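Local coordinates for protein beta subunit of photoactivated adenylyl cyclase (Beggiatoa sp. PS, PDB 5M2A) that senses blue light through a flavin-binding BLUF domain and, as a photoactivated adenylyl cyclase, probably converts ATP to cyclic AMP in its cyclase domain, at residues L43-G48 against T98-E103; F51-G56 against R89-W94; F164-E169 against L344-L349; S227-L232 against H243-G248. All blocks are in the same frame, centred on the assembly; numbering follows the deposited sequence. Where two conformers were deposited one is given.

The four contacts fall into two pairs, one in each domain. Contacts 1 and 2 lie in the flavin-binding BLUF domain with their centres 16 Å apart, and neighbouring strands join them: Leu-44 O and Phe-51 N, 2.7 Å apart, probably form a hydrogen bond. Leu-43 of contact 1 and Gln-52 and Leu-54 of contact 2 belong to the flavin pocket. Contacts 3 and 4, centres 15 Å apart, share the cyclase domain, where Leu-349 CD2 packs on Leu-244 CD2 at 3.9 Å; Leu-167 and Thr-247 each have a side chain about 8 Å from the magnesium ion. Contact 2 and contact 3 lie 59 Å apart, centre to centre, on opposite sides of the chain's centre.

Contact 1 (L43-G48 against T98-E103); sequences LLYLQG and TINLNE
Leu-43 to Tyr-45 run parallel to Thr-98 to Asn-100, the strand axes approaching to 4.7 Å at 16°. Ile-99 stands between two strand bonds, its N giving to Leu-43 O at 2.8 Å and its O accepting from Tyr-45 N at 3.2 Å. Leu-101 N continues the pairing to Tyr-45 O at 3.1 Å. A chi1 of 56° sets Tyr-45 CG between its backbone N and carbonyl carbon, and the ring leans across Asn-100. The CA of Asn-100 sits over one ring face, 4.0 Å from the centroid, in a CH-pi contact, with the Asn-100 amide 20° from the ring plane; Thr-98 CG2 meets the edge at Tyr-45 CE1, 3.8 Å away. An alanine in place of Tyr-45 would probably open a gap over Asn-100 CA and leave Thr-98 CG2 without its aromatic partner. Beyond the strand, Asn-102 OD1 receives Gln-47 N on a lone pair at 3.0 Å, plus a weak bond from Gln-47 NE2. On the other face Leu-44 CD1 and Ile-99 CD1 lie alongside at 3.8 Å. Tyr-45 faces helix 20-36, whereas Leu-46 and Leu-101 pack on helix 110-129, and Ile-112 of the second subunit covers Leu-44 and Leu-101.

Contact 2 (F51-G56 against R89-W94); sequences FQILEG and RMFPNW. With FMN (flavin mononucleotide), chain F.
Glu-55 OE1 is gripped by Phe-91 N at 2.7 Å and by Thr-40 OG1, and its companion OE2 takes Met-90 N, also at 2.7 Å, together with a salt bridge to Arg-7. The bond from Met-90 N is almost straight, 175° at the hydrogen, that from Phe-91 N 160°, and both arrive on syn lone pairs. Two successive amides of the 89-94 loop are thus held by one carboxylate. The charge of Arg-7 would be expected to keep that group ionised. With chi1 at 41°, Glu-55 CG stands between the backbone N and the carbonyl carbon, and the extended chain beyond it carries the carboxylate to the loop. Arg-89 NH1 adds a weak bond to Glu-55 O at 3.3 Å; its guanidinium is bound more firmly by Asn-38 O and Thr-40 OG1.

Strand 49-55 belongs to the mixed sheet of the BLUF fold, and its opposite side serves the flavin. Gln-52 NE2 donates to flavin N5 at 3.0 Å and weakly to O4, while Gln-52 OE1 bonds to Tyr-10 OH, the tyrosine-glutamine-flavin hydrogen-bond network characteristic of BLUF photoreceptors. Leu-54 CD2 lies 3.6 Å from flavin O4. On the loop side, Ile-53 CD1 touches the edge of the Phe-91 ring at CE2, 3.9 Å away, and Met-90 CB lies over one face of the same ring.

Contact 3 (F164-E169 against L344-L349); sequences FSTLTE and LIRQTL
Arg-346 NH2 donates to Glu-169 OE1 at 2.9 Å in a nearly straight bond, 167° at the hydrogen, and the two charges form a salt bridge. It joins a near-parallel helix pair of the class III cyclase domain, 164-170 and 338-349, whose short segments run at 8° to each other with axes 9.8 Å apart. The oxygen lies in the guanidinium plane, at its edge, and is met nearly along its C-O axis; the carboxylate plane stands 73° from that of the guanidinium. This is therefore not the coplanar, two-pronged pairing: a single oxygen serves both nitrogens, NH1 only weakly, at 3.5 Å. Glu-169 reaches over with a fully extended chain, whereas the Arg-346 chain bends about its CG-CD bond. Thr-166 CG2 sits over one guanidinium face, 3.7 Å from Arg-346 NH2.

Inward from this pair the contact is apolar. Leu-167 CD2 touches both Ile-345 CG2 and Leu-349 CD1, each at 3.8 Å, so that one methyl meets two residues a turn apart on the other helix.

Helix 164-170 begins three residues after Ile-161, which together with Asp-160 and Asp-204 binds the magnesium ion. Its Ser-165 OG bonds to Asp-274 of the second subunit, consistent with class III cyclases, whose active sites form where two catalytic domains meet. Leu-349 CD1 also comes within 4.1 Å of the backbone oxygen of Thr-166.

Contact 4 (S227-L232 against H243-G248); sequences SELKQL and HLLYTG
Leu-229 CD1 rests 4.0 Å from Tyr-246 C, but the side chain of that tyrosine points away from 227-232; its ring is met further along the same helix by Arg-233, in a cation-pi contact, and edge-to-face by Tyr-336. The segment is met by the neighbours on either side of Tyr-246, Leu-245 and Thr-247, as expected of a chain entering strand 247-258. Leu-229 spreads its two methyl branches between them: CD1 touches Thr-247 CB at 3.6 Å, the side chains crossing at about a right angle, and CD2 meets Leu-245 CD2 at 3.9 Å. Leu-232, one turn on, adds CD2 against the same Leu-245 CD2 at 4.3 Å. An alanine at Leu-229 would probably open a gap beneath Leu-245 and Thr-247, leaving Leu-245 CD2 and Thr-247 CB without their nearest partner in 227-232. Thr-247 OG1, anti to the backbone N, bonds to Tyr-183 OH and to the backbone oxygen of Asp-160, a magnesium ligand. Between the segments the contact is wholly apolar, with no hydrogen bond crossing, so the fit of the leucine branches carries this part of the interface, while Arg-233 adds polar ties beside it, NH1 to Leu-245 O and O to His-243 ND1.

Contact 1 (L43-G48 against T98-E103)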
# COMPACT_ATOMS: atom_id res chain seq x y z
N LEU A 43 -1.91 31.58 0.17
CA LEU A 43 -2.57 30.67 -0.77
C LEU A 43 -1.76 30.68 -2.06
O LEU A 43 -1.65 31.73 -2.71
CB LEU A 43 -4.02 31.10 -1.03
CG LEU A 43 -4.78 30.30 -2.09
CD1 LEU A 43 -4.94 28.84 -1.64
CD2 LEU A 43 -6.14 30.95 -2.35
N LEU A 44 -1.18 29.54 -2.41
CA LEU A 44 -0.42 29.38 -3.64
C LEU A 44 -1.18 28.45 -4.57
O LEU A 44 -1.81 27.48 -4.13
CB LEU A 44 0.97 28.81 -3.38
CG LEU A 44 2.14 29.75 -3.07
CD1 LEU A 44 1.99 30.33 -1.70
CD2 LEU A 44 3.46 29.01 -3.19
N TYR A 45 -1.11 28.72 -5.87
CA TYR A 45 -1.64 27.75 -6.82
C TYR A 45 -0.66 27.54 -7.96
O TYR A 45 0.07 28.46 -8.36
CB TYR A 45 -3.04 28.11 -7.33
CG TYR A 45 -3.22 29.46 -7.97
CD1 TYR A 45 -3.30 30.61 -7.20
CD2 TYR A 45 -3.37 29.57 -9.35
CE1 TYR A 45 -3.49 31.84 -7.78
CE2 TYR A 45 -3.57 30.80 -9.94
CZ TYR A 45 -3.63 31.94 -9.15
OH TYR A 45 -3.82 33.16 -9.74
N LEU A 46 -0.63 26.30 -8.45
CA LEU A 46 0.36 25.88 -9.43
C LEU A 46 -0.19 24.66 -10.14
O LEU A 46 -0.41 23.63 -9.51
CB LEU A 46 1.70 25.54 -8.74
CG LEU A 46 2.87 25.17 -9.65
CD1 LEU A 46 3.23 26.33 -10.57
CD2 LEU A 46 4.06 24.75 -8.83
N GLN A 47 -0.43 24.79 -11.45
CA GLN A 47 -0.82 23.67 -12.30
C GLN A 47 -1.98 22.88 -11.70
O GLN A 47 -1.89 21.69 -11.41
CB GLN A 47 0.38 22.75 -12.55
CG GLN A 47 1.62 23.47 -13.06
CD GLN A 47 1.42 24.01 -14.45
OE1 GLN A 47 1.08 23.27 -15.37
NE2 GLN A 47 1.63 25.32 -14.62
N GLY A 48 -3.09 23.59 -11.50
CA GLY A 48 -4.31 22.95 -11.05
C GLY A 48 -4.29 22.48 -9.61
O GLY A 48 -5.16 21.69 -9.22
N THR A 98 -2.20 35.79 -1.71
CA THR A 98 -2.37 34.85 -2.82
C THR A 98 -1.20 34.98 -3.78
O THR A 98 -0.88 36.09 -4.22
CB THR A 98 -3.69 35.10 -3.56
OG1 THR A 98 -4.79 34.87 -2.67
CG2 THR A 98 -3.80 34.16 -4.77
N ILE A 99 -0.58 33.86 -4.10
CA ILE A 99 0.58 33.82 -4.99
C ILE A 99 0.25 32.89 -6.15
O ILE A 99 0.02 31.69 -5.94
CB ILE A 99 1.84 33.35 -4.24
CG1 ILE A 99 2.13 34.26 -3.05
CG2 ILE A 99 3.02 33.32 -5.19
CD1 ILE A 99 3.30 33.82 -2.21
N ASN A 100 0.22 33.45 -7.36
CA ASN A 100 0.03 32.65 -8.57
C ASN A 100 1.40 32.21 -9.06
O ASN A 100 2.08 32.94 -9.79
CB ASN A 100 -0.70 33.43 -9.65
CG ASN A 100 -0.95 32.61 -10.89
OD1 ASN A 100 -0.60 31.43 -10.95
ND2 ASN A 100 -1.58 33.22 -11.89
N LEU A 101 1.82 31.00 -8.66
CA LEU A 101 3.14 30.53 -9.03
C LEU A 101 3.27 30.25 -10.52
O LEU A 101 4.39 30.22 -11.04
CB LEU A 101 3.49 29.28 -8.22
CG LEU A 101 4.95 29.22 -7.74
CD1 LEU A 101 5.29 30.46 -6.93
CD2 LEU A 101 5.23 27.96 -6.93
N ASN A 102 2.15 30.05 -11.23
CA ASN A 102 2.22 29.87 -12.68
C ASN A 102 2.80 31.11 -13.36
O ASN A 102 3.58 30.99 -14.32
CB ASN A 102 0.84 29.57 -13.27
CG ASN A 102 0.16 28.39 -12.61
OD1 ASN A 102 0.64 27.25 -12.69
ND2 ASN A 102 -0.98 28.65 -11.98
N GLU A 103 2.43 32.30 -12.89
CA GLU A 103 2.84 33.54 -13.54
C GLU A 103 4.27 33.96 -13.20
O GLU A 103 4.78 34.90 -13.81
CB GLU A 103 1.89 34.68 -13.18
CG GLU A 103 0.51 34.57 -13.80
CD GLU A 103 0.55 34.39 -15.31
OE1 GLU A 103 1.37 35.05 -15.98
OE2 GLU A 103 -0.25 33.57 -15.83

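Contact 2 (F51-G56 against R89-W94)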
# COMPACT_ATOMS: atom_id res chain seq x y z
N PHE A 51 -2.30 25.28 -2.67
CA PHE A 51 -1.56 25.08 -1.43
C PHE A 51 -1.99 26.19 -0.49
O PHE A 51 -1.96 27.35 -0.88
CB PHE A 51 -0.03 25.16 -1.64
CG PHE A 51 0.50 24.32 -2.77
CD1 PHE A 51 0.21 24.63 -4.09
CD2 PHE A 51 1.32 23.24 -2.52
CE1 PHE A 51 0.70 23.86 -5.13
CE2 PHE A 51 1.81 22.47 -3.57
CZ PHE A 51 1.50 22.79 -4.87
N GLN A 52 -2.39 25.85 0.73
CA GLN A 52 -2.74 26.93 1.64
C GLN A 52 -2.19 26.67 3.03
O GLN A 52 -2.22 25.55 3.53
CB GLN A 52 -4.25 27.18 1.71
CG GLN A 52 -4.59 28.55 2.36
CD GLN A 52 -6.06 28.91 2.25
OE1 GLN A 52 -6.93 28.04 2.14
NE2 GLN A 52 -6.35 30.21 2.29
N ILE A 53 -1.70 27.74 3.66
CA ILE A 53 -1.27 27.74 5.05
C ILE A 53 -2.19 28.71 5.79
O ILE A 53 -2.37 29.85 5.35
CB ILE A 53 0.20 28.18 5.18
CG1 ILE A 53 1.10 27.32 4.29
CG2 ILE A 53 0.64 28.10 6.64
CD1 ILE A 53 2.57 27.76 4.27
N LEU A 54 -2.78 28.24 6.88
CA LEU A 54 -3.67 29.03 7.72
C LEU A 54 -3.14 29.04 9.14
O LEU A 54 -2.67 28.01 9.64
CB LEU A 54 -5.10 28.46 7.70
CG LEU A 54 -5.87 28.43 6.38
CD1 LEU A 54 -7.19 27.69 6.56
CD2 LEU A 54 -6.12 29.84 5.86
N GLU A 55 -3.20 30.19 9.81
CA GLU A 55 -2.76 30.26 11.20
C GLU A 55 -3.62 31.25 11.97
O GLU A 55 -4.13 32.22 11.42
CB GLU A 55 -1.27 30.63 11.31
CG GLU A 55 -0.83 31.70 10.35
CD GLU A 55 0.65 32.02 10.47
OE1 GLU A 55 1.07 33.07 9.93
OE2 GLU A 55 1.39 31.23 11.09
N GLY A 56 -3.77 30.97 13.26
CA GLY A 56 -4.62 31.77 14.13
C GLY A 56 -5.06 30.93 15.30
O GLY A 56 -4.69 29.76 15.44
N ARG A 89 3.44 33.52 14.57
CA ARG A 89 2.84 33.46 13.25
C ARG A 89 3.92 33.42 12.18
O ARG A 89 4.95 34.09 12.30
CB ARG A 89 1.93 34.66 13.01
CG ARG A 89 0.62 34.61 13.77
CD ARG A 89 -0.19 35.87 13.51
NE ARG A 89 -1.40 35.92 14.33
CZ ARG A 89 -2.58 35.46 13.95
NH1 ARG A 89 -2.73 34.92 12.75
NH2 ARG A 89 -3.62 35.55 14.77
N MET A 90 3.69 32.63 11.14
CA MET A 90 4.62 32.57 10.02
C MET A 90 4.46 33.77 9.09
O MET A 90 5.45 34.22 8.50
CB MET A 90 4.41 31.27 9.25
CG MET A 90 5.65 30.72 8.61
SD MET A 90 5.36 29.10 7.87
CE MET A 90 7.06 28.59 7.60
N PHE A 91 3.25 34.29 8.94
CA PHE A 91 2.95 35.38 8.01
C PHE A 91 2.13 36.44 8.72
O PHE A 91 0.98 36.71 8.35
CB PHE A 91 2.24 34.84 6.77
CG PHE A 91 2.92 33.65 6.17
CD1 PHE A 91 4.06 33.81 5.41
CD2 PHE A 91 2.44 32.37 6.40
CE1 PHE A 91 4.71 32.72 4.86
CE2 PHE A 91 3.09 31.28 5.85
CZ PHE A 91 4.22 31.46 5.08
N PRO A 92 2.70 37.09 9.73
CA PRO A 92 1.91 37.99 10.58
C PRO A 92 1.29 39.16 9.85
O PRO A 92 0.33 39.75 10.36
CB PRO A 92 2.92 38.46 11.63
CG PRO A 92 4.24 38.36 10.93
CD PRO A 92 4.14 37.15 10.05
N ASN A 93 1.81 39.53 8.68
CA ASN A 93 1.35 40.72 7.97
C ASN A 93 0.39 40.41 6.83
O ASN A 93 -0.06 41.34 6.15
CB ASN A 93 2.55 41.49 7.42
CG ASN A 93 3.55 41.86 8.50
OD1 ASN A 93 3.19 42.39 9.55
ND2 ASN A 93 4.82 41.56 8.25
N TRP A 94 0.07 39.14 6.59
CA TRP A 94 -0.77 38.74 5.47
C TRP A 94 -2.03 38.06 5.99
O TRP A 94 -1.97 36.89 6.40
CB TRP A 94 -0.02 37.80 4.53
CG TRP A 94 1.21 38.38 3.91
CD1 TRP A 94 1.52 39.70 3.74
CD2 TRP A 94 2.31 37.64 3.36
NE1 TRP A 94 2.74 39.83 3.13
CE2 TRP A 94 3.25 38.58 2.88
CE3 TRP A 94 2.60 36.28 3.24
CZ2 TRP A 94 4.45 38.20 2.28
CZ3 TRP A 94 3.80 35.90 2.64
CH2 TRP A 94 4.70 36.86 2.17
N1 FMN F . -12.37 31.89 3.05
C2 FMN F . -11.85 32.60 4.11
O2 FMN F . -12.58 33.29 4.81
N3 FMN F . -10.50 32.53 4.40
C4 FMN F . -9.67 31.76 3.62
O4 FMN F . -8.46 31.69 3.87
C4A FMN F . -10.19 31.05 2.55
N5 FMN F . -9.34 30.28 1.78
C5A FMN F . -9.85 29.57 0.72
C6 FMN F . -8.98 28.80 -0.04
C7 FMN F . -9.47 28.08 -1.12
C7M FMN F . -8.52 27.26 -1.93
C8 FMN F . -10.83 28.13 -1.43
C8M FMN F . -11.38 27.36 -2.59
C9 FMN F . -11.70 28.90 -0.66
C9A FMN F . -11.20 29.63 0.42
N10 FMN F . -12.06 30.39 1.19
C10 FMN F . -11.55 31.11 2.26
C1' FMN F . -13.52 30.45 0.83
C2' FMN F . -14.45 29.81 1.85
O2' FMN F . -14.59 28.44 1.55
C3' FMN F . -15.80 30.49 1.78
O3' FMN F . -16.20 30.57 0.42
C4' FMN F . -15.72 31.90 2.35
O4' FMN F . -15.29 31.84 3.70
C5' FMN F . -17.07 32.61 2.30
O5' FMN F . -18.00 31.86 3.05
P FMN F . -19.45 32.47 3.40
O1P FMN F . -19.30 33.41 4.57
O2P FMN F . -19.98 33.22 2.20
O3P FMN F . -20.39 31.33 3.76

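Contact 3 (F164-E169 against L344-L349)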
# COMPACT_ATOMS: atom_id res chain seq x y z
N PHE A 164 -12.93 -16.83 -10.04
CA PHE A 164 -11.87 -16.00 -10.62
C PHE A 164 -10.81 -16.84 -11.31
O PHE A 164 -10.22 -16.39 -12.30
CB PHE A 164 -11.25 -15.12 -9.53
CG PHE A 164 -10.30 -14.09 -10.07
CD1 PHE A 164 -10.76 -13.09 -10.90
CD2 PHE A 164 -8.95 -14.13 -9.74
CE1 PHE A 164 -9.89 -12.13 -11.41
CE2 PHE A 164 -8.08 -13.17 -10.24
CZ PHE A 164 -8.55 -12.17 -11.07
N SER A 165 -10.56 -18.06 -10.83
CA SER A 165 -9.60 -18.93 -11.51
C SER A 165 -10.05 -19.24 -12.93
O SER A 165 -9.21 -19.33 -13.84
CB SER A 165 -9.40 -20.23 -10.73
OG SER A 165 -8.70 -19.97 -9.52
N THR A 166 -11.35 -19.39 -13.15
CA THR A 166 -11.83 -19.66 -14.50
C THR A 166 -11.68 -18.42 -15.38
O THR A 166 -11.29 -18.52 -16.55
CB THR A 166 -13.29 -20.11 -14.46
OG1 THR A 166 -13.42 -21.22 -13.56
CG2 THR A 166 -13.75 -20.52 -15.85
N LEU A 167 -11.99 -17.25 -14.83
CA LEU A 167 -11.85 -16.01 -15.58
C LEU A 167 -10.40 -15.77 -15.99
O LEU A 167 -10.13 -15.41 -17.14
CB LEU A 167 -12.37 -14.84 -14.75
CG LEU A 167 -13.85 -14.96 -14.39
CD1 LEU A 167 -14.23 -13.92 -13.35
CD2 LEU A 167 -14.73 -14.82 -15.63
N THR A 168 -9.45 -15.98 -15.07
CA THR A 168 -8.05 -15.79 -15.42
C THR A 168 -7.55 -16.84 -16.39
O THR A 168 -6.65 -16.57 -17.19
CB THR A 168 -7.17 -15.79 -14.16
OG1 THR A 168 -7.37 -17.00 -13.43
CG2 THR A 168 -7.50 -14.60 -13.29
N GLU A 169 -8.12 -18.05 -16.33
CA GLU A 169 -7.70 -19.10 -17.25
C GLU A 169 -8.19 -18.84 -18.67
O GLU A 169 -7.49 -19.18 -19.63
CB GLU A 169 -8.21 -20.46 -16.77
CG GLU A 169 -7.79 -21.61 -17.68
CD GLU A 169 -8.33 -22.95 -17.22
OE1 GLU A 169 -9.36 -22.98 -16.51
OE2 GLU A 169 -7.73 -23.99 -17.57
N LEU A 344 -21.71 -22.11 -15.95
CA LEU A 344 -22.10 -21.15 -16.98
C LEU A 344 -20.94 -20.23 -17.34
O LEU A 344 -20.72 -19.91 -18.51
CB LEU A 344 -23.29 -20.33 -16.50
CG LEU A 344 -23.71 -19.17 -17.40
CD1 LEU A 344 -24.49 -19.69 -18.61
CD2 LEU A 344 -24.53 -18.16 -16.62
N ILE A 345 -20.17 -19.79 -16.34
CA ILE A 345 -19.02 -18.94 -16.60
C ILE A 345 -18.02 -19.66 -17.50
O ILE A 345 -17.60 -19.14 -18.54
CB ILE A 345 -18.40 -18.48 -15.27
CG1 ILE A 345 -19.39 -17.55 -14.57
CG2 ILE A 345 -17.05 -17.81 -15.50
CD1 ILE A 345 -18.97 -17.08 -13.18
N ARG A 346 -17.68 -20.91 -17.15
CA ARG A 346 -16.75 -21.67 -17.98
C ARG A 346 -17.32 -21.91 -19.38
O ARG A 346 -16.62 -21.75 -20.38
CB ARG A 346 -16.41 -22.99 -17.30
CG ARG A 346 -15.57 -23.93 -18.16
CD ARG A 346 -14.97 -25.05 -17.34
NE ARG A 346 -14.04 -24.53 -16.33
CZ ARG A 346 -12.77 -24.23 -16.57
NH1 ARG A 346 -12.27 -24.40 -17.79
NH2 ARG A 346 -12.00 -23.76 -15.60
N GLN A 347 -18.60 -22.27 -19.47
CA GLN A 347 -19.19 -22.55 -20.77
C GLN A 347 -19.33 -21.27 -21.60
O GLN A 347 -19.17 -21.31 -22.83
CB GLN A 347 -20.54 -23.24 -20.60
CG GLN A 347 -20.42 -24.68 -20.14
CD GLN A 347 -21.76 -25.39 -20.04
OE1 GLN A 347 -22.75 -24.81 -19.60
NE2 GLN A 347 -21.79 -26.65 -20.45
N THR A 348 -19.64 -20.14 -20.96
CA THR A 348 -19.68 -18.88 -21.69
C THR A 348 -18.32 -18.55 -22.30
O THR A 348 -18.23 -18.07 -23.43
CB THR A 348 -20.14 -17.75 -20.76
OG1 THR A 348 -21.47 -18.01 -20.31
CG2 THR A 348 -20.11 -16.41 -21.49
N LEU A 349 -17.25 -18.83 -21.55
CA LEU A 349 -15.89 -18.53 -22.00
C LEU A 349 -15.30 -19.61 -22.89
O LEU A 349 -14.21 -19.41 -23.44
CB LEU A 349 -14.98 -18.30 -20.80
CG LEU A 349 -15.34 -17.09 -19.93
CD1 LEU A 349 -14.43 -17.03 -18.71
CD2 LEU A 349 -15.24 -15.82 -20.74

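Contact 4 (S227-L232 against H243-G248)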
# COMPACT_ATOMS: atom_id res chain seq x y z
N SER A 227 -25.58 -5.83 -5.11
CA SER A 227 -26.62 -5.22 -5.94
C SER A 227 -26.02 -4.53 -7.16
O SER A 227 -26.55 -4.65 -8.27
CB SER A 227 -27.43 -4.23 -5.10
OG SER A 227 -28.36 -3.53 -5.92
N GLU A 228 -24.92 -3.81 -6.97
CA GLU A 228 -24.32 -3.11 -8.10
C GLU A 228 -23.76 -4.08 -9.12
O GLU A 228 -23.84 -3.83 -10.33
CB GLU A 228 -23.24 -2.15 -7.62
CG GLU A 228 -23.80 -0.92 -6.91
CD GLU A 228 -22.95 0.33 -7.13
OE1 GLU A 228 -22.02 0.28 -7.95
OE2 GLU A 228 -23.22 1.37 -6.48
N LEU A 229 -23.18 -5.19 -8.66
CA LEU A 229 -22.71 -6.19 -9.61
C LEU A 229 -23.86 -6.81 -10.39
O LEU A 229 -23.73 -7.06 -11.59
CB LEU A 229 -21.93 -7.29 -8.88
CG LEU A 229 -20.65 -6.87 -8.16
CD1 LEU A 229 -19.86 -8.11 -7.76
CD2 LEU A 229 -19.79 -5.92 -8.97
N LYS A 230 -24.97 -7.10 -9.71
CA LYS A 230 -26.13 -7.63 -10.42
C LYS A 230 -26.63 -6.65 -11.47
O LYS A 230 -26.94 -7.04 -12.60
CB LYS A 230 -27.25 -7.97 -9.42
CG LYS A 230 -28.45 -8.66 -10.05
CD LYS A 230 -29.51 -8.94 -9.00
CE LYS A 230 -30.78 -9.50 -9.62
NZ LYS A 230 -31.81 -9.73 -8.57
N GLN A 231 -26.69 -5.36 -11.12
CA GLN A 231 -27.04 -4.35 -12.12
C GLN A 231 -26.07 -4.37 -13.29
O GLN A 231 -26.48 -4.31 -14.45
CB GLN A 231 -27.07 -2.96 -11.48
CG GLN A 231 -28.24 -2.72 -10.55
CD GLN A 231 -28.28 -1.30 -10.01
OE1 GLN A 231 -28.11 -0.34 -10.76
NE2 GLN A 231 -28.49 -1.17 -8.71
N LEU A 232 -24.77 -4.42 -13.00
CA LEU A 232 -23.75 -4.35 -14.04
C LEU A 232 -23.85 -5.54 -14.99
O LEU A 232 -23.73 -5.38 -16.22
CB LEU A 232 -22.36 -4.28 -13.39
CG LEU A 232 -21.17 -4.18 -14.34
CD1 LEU A 232 -21.23 -2.88 -15.13
CD2 LEU A 232 -19.88 -4.28 -13.54
N HIS A 243 -20.26 -9.27 -17.68
CA HIS A 243 -21.51 -10.03 -17.62
C HIS A 243 -21.39 -11.24 -16.70
O HIS A 243 -22.42 -11.84 -16.36
CB HIS A 243 -21.92 -10.48 -19.03
CG HIS A 243 -23.20 -11.24 -19.07
ND1 HIS A 243 -24.39 -10.73 -18.58
CD2 HIS A 243 -23.49 -12.48 -19.54
CE1 HIS A 243 -25.35 -11.62 -18.74
NE2 HIS A 243 -24.83 -12.69 -19.32
N LEU A 244 -20.17 -11.60 -16.30
CA LEU A 244 -19.90 -12.82 -15.55
C LEU A 244 -19.39 -12.55 -14.15
O LEU A 244 -18.82 -13.45 -13.53
CB LEU A 244 -18.87 -13.69 -16.27
CG LEU A 244 -19.18 -14.65 -17.41
CD1 LEU A 244 -20.56 -14.48 -18.02
CD2 LEU A 244 -18.09 -14.52 -18.45
N LEU A 245 -19.57 -11.32 -13.64
CA LEU A 245 -18.92 -10.88 -12.40
C LEU A 245 -19.88 -11.01 -11.22
O LEU A 245 -20.91 -10.31 -11.14
CB LEU A 245 -18.41 -9.44 -12.56
CG LEU A 245 -17.80 -8.73 -11.34
CD1 LEU A 245 -16.60 -9.48 -10.79
CD2 LEU A 245 -17.41 -7.28 -11.71
N TYR A 246 -19.52 -11.90 -10.29
CA TYR A 246 -20.20 -12.15 -9.03
C TYR A 246 -19.21 -12.05 -7.88
O TYR A 246 -18.00 -12.24 -8.06
CB TYR A 246 -20.84 -13.54 -8.99
CG TYR A 246 -21.81 -13.83 -10.09
CD1 TYR A 246 -21.36 -14.07 -11.39
CD2 TYR A 246 -23.17 -13.93 -9.84
CE1 TYR A 246 -22.24 -14.36 -12.40
CE2 TYR A 246 -24.07 -14.22 -10.85
CZ TYR A 246 -23.60 -14.43 -12.13
OH TYR A 246 -24.49 -14.72 -13.12
N THR A 247 -19.72 -11.80 -6.68
CA THR A 247 -18.83 -11.70 -5.53
C THR A 247 -19.36 -12.56 -4.40
O THR A 247 -20.53 -12.94 -4.36
CB THR A 247 -18.68 -10.23 -5.08
OG1 THR A 247 -17.61 -10.12 -4.13
CG2 THR A 247 -19.96 -9.71 -4.47
N GLY A 248 -18.45 -12.93 -3.50
CA GLY A 248 -18.81 -13.49 -2.20
C GLY A 248 -18.16 -12.65 -1.16
O GLY A 248 -17.06 -12.10 -1.38